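Local structure of ZINC phosphodiesterase ELAC protein 1 (3ZWF) at the interface of chains A and B. The protein is a zinc phosphodiesterase that removes a 2',3'-cyclic phosphate from tRNAs during their repair and shows some tRNA 3'-processing endonuclease activity. Sequence-based numbering; all coordinates share one arbitrary frame. Chains: chain A/B, ZINC phosphodiesterase ELAC protein 1.

The interface of chains A and B. Residues chain A 70, 74, 104-105, 108; chain B 61, 63, 66-67.
Across the homodimer interface of this metallo-beta-lactamase-fold RNase Z, B:Phe67 plugs its ring into chain A between helix 69-79 and helix 97-107 with the loop residue A:Ser108 just after it. It follows closely on the HxHxDH zinc-binding motif, whose B:Leu61 and B:Gly63 (in 3-10 helix 63-65) also line the contact. With CG anti to the carbonyl carbon (chi1 -79°), the ring points into chain A with CE1, CE2 and CZ leading. A:Pro70 lays CB over one face, 3.9 Å from the ring centroid of B:Phe67 and displaced toward the CE2-CZ rim, a CH-pi contact. On the opposite face the CA of B:Gly63 sits over the centre, so the ring is clamped between the partner's proline and its own chain. A:Cys74 meets the edge in the ring plane, SG lying 3.9 Å from B:Phe67 CE2. From the other helix, the methyl CG2 of A:Thr104, anti to its backbone nitrogen, packs 3.4 Å from B:Phe67 CE1. A:Ser108 faces the para carbon, with OG 3.8 Å from B:Phe67 CZ and CB slightly farther; its hydroxyl OG also hydrogen-bonds, at 2.9 Å, to the carbonyl A:Thr104 O, tilted 21° from the carbonyl plane, which ties the start of the loop to the helix. Water 1 bridges the chains, 3.0 Å from A:Ser108 O and 2.9 Å from B:Gly63 N. Behind the contact, B:Phe66 is sandwiched between B:Leu61 CD2 and B:Phe67 CD1, which may brace the inserted phenylalanine from its own chain.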
loop_
_atom_site.group_PDB
_atom_site.type_symbol
_atom_site.label_atom_id
_atom_site.label_comp_id
_atom_site.label_asym_id
_atom_site.label_seq_id
_atom_site.Cartn_x
_atom_site.Cartn_y
_atom_site.Cartn_z
ATOM N N PRO A 70 -6.718 -1.489 0.016
ATOM C CA PRO A 70 -7.454 -0.238 -0.244
ATOM C C PRO A 70 -7.167 0.327 -1.621
ATOM O O PRO A 70 -8.094 0.746 -2.340
ATOM C CB PRO A 70 -6.932 0.694 0.859
ATOM C CG PRO A 70 -6.592 -0.203 1.965
ATOM C CD PRO A 70 -5.999 -1.430 1.302
ATOM N N CYS A 74 -9.803 0.858 -4.812
ATOM C CA CYS A 74 -9.927 2.202 -5.398
ATOM C C CYS A 74 -9.705 2.175 -6.904
ATOM O O CYS A 74 -10.451 2.766 -7.679
ATOM C CB CYS A 74 -8.940 3.190 -4.756
ATOM S SG CYS A 74 -9.364 3.665 -3.150
ATOM N N THR A 104 -10.841 3.065 6.028
ATOM C CA THR A 104 -9.834 3.555 5.060
ATOM C C THR A 104 -10.516 4.223 3.850
ATOM O O THR A 104 -10.096 5.275 3.378
ATOM C CB THR A 104 -8.834 2.449 4.659
ATOM O OG1 THR A 104 -8.257 1.943 5.876
ATOM C CG2 THR A 104 -7.707 2.998 3.709
ATOM N N MET A 105 -11.615 3.635 3.394
ATOM C CA MET A 105 -12.407 4.238 2.310
ATOM C C MET A 105 -13.007 5.578 2.755
ATOM O O MET A 105 -13.011 6.549 1.989
ATOM C CB MET A 105 -13.499 3.313 1.804
ATOM C CG MET A 105 -12.985 2.040 1.163
ATOM S SD MET A 105 -11.988 2.275 -0.305
ATOM C CE MET A 105 -10.335 1.997 0.317
ATOM N N SER A 108 -10.283 8.336 3.105
ATOM C CA SER A 108 -9.744 8.786 1.802
ATOM C C SER A 108 -10.834 9.381 0.892
ATOM O O SER A 108 -10.574 9.662 -0.285
ATOM C CB SER A 108 -9.020 7.658 1.116
ATOM O OG SER A 108 -9.871 6.568 0.840
ATOM N N LEU B 61 -5.379 13.595 2.218
ATOM C CA LEU B 61 -5.755 12.183 2.498
ATOM C C LEU B 61 -6.514 11.557 1.317
ATOM O O LEU B 61 -7.592 10.953 1.499
ATOM C CB LEU B 61 -6.566 12.082 3.788
ATOM C CG LEU B 61 -5.845 12.478 5.089
ATOM C CD1 LEU B 61 -6.682 12.497 6.355
ATOM C CD2 LEU B 61 -4.603 11.639 5.240
ATOM N N GLY B 63 -5.779 8.400 -1.357
ATOM C CA GLY B 63 -4.944 7.217 -1.216
ATOM C C GLY B 63 -3.619 7.169 -1.967
ATOM O O GLY B 63 -2.632 6.610 -1.472
ATOM N N PHE B 66 -1.010 8.597 0.433
ATOM C CA PHE B 66 -0.684 8.065 1.760
ATOM C C PHE B 66 -0.831 6.559 1.968
ATOM O O PHE B 66 -0.403 6.082 2.995
ATOM C CB PHE B 66 -1.426 8.815 2.879
ATOM C CG PHE B 66 -2.842 8.423 3.072
ATOM C CD1 PHE B 66 -3.844 8.958 2.274
ATOM C CD2 PHE B 66 -3.224 7.573 4.130
ATOM C CE1 PHE B 66 -5.146 8.578 2.445
ATOM C CE2 PHE B 66 -4.572 7.210 4.328
ATOM C CZ PHE B 66 -5.529 7.730 3.481
ATOM N N PHE B 67 -1.416 5.859 1.016
ATOM C CA PHE B 67 -1.664 4.403 1.246
ATOM C C PHE B 67 -0.363 3.621 1.376
ATOM O O PHE B 67 -0.400 2.502 1.925
ATOM C CB PHE B 67 -2.513 3.782 0.135
ATOM C CG PHE B 67 -3.989 4.047 0.211
ATOM C CD1 PHE B 67 -4.616 4.593 1.329
ATOM C CD2 PHE B 67 -4.783 3.728 -0.891
ATOM C CE1 PHE B 67 -5.994 4.789 1.341
ATOM C CE2 PHE B 67 -6.171 3.925 -0.877
ATOM C CZ PHE B 67 -6.763 4.459 0.219
HETATM O O HOH W 1 -8.536 8.579 -2.278
#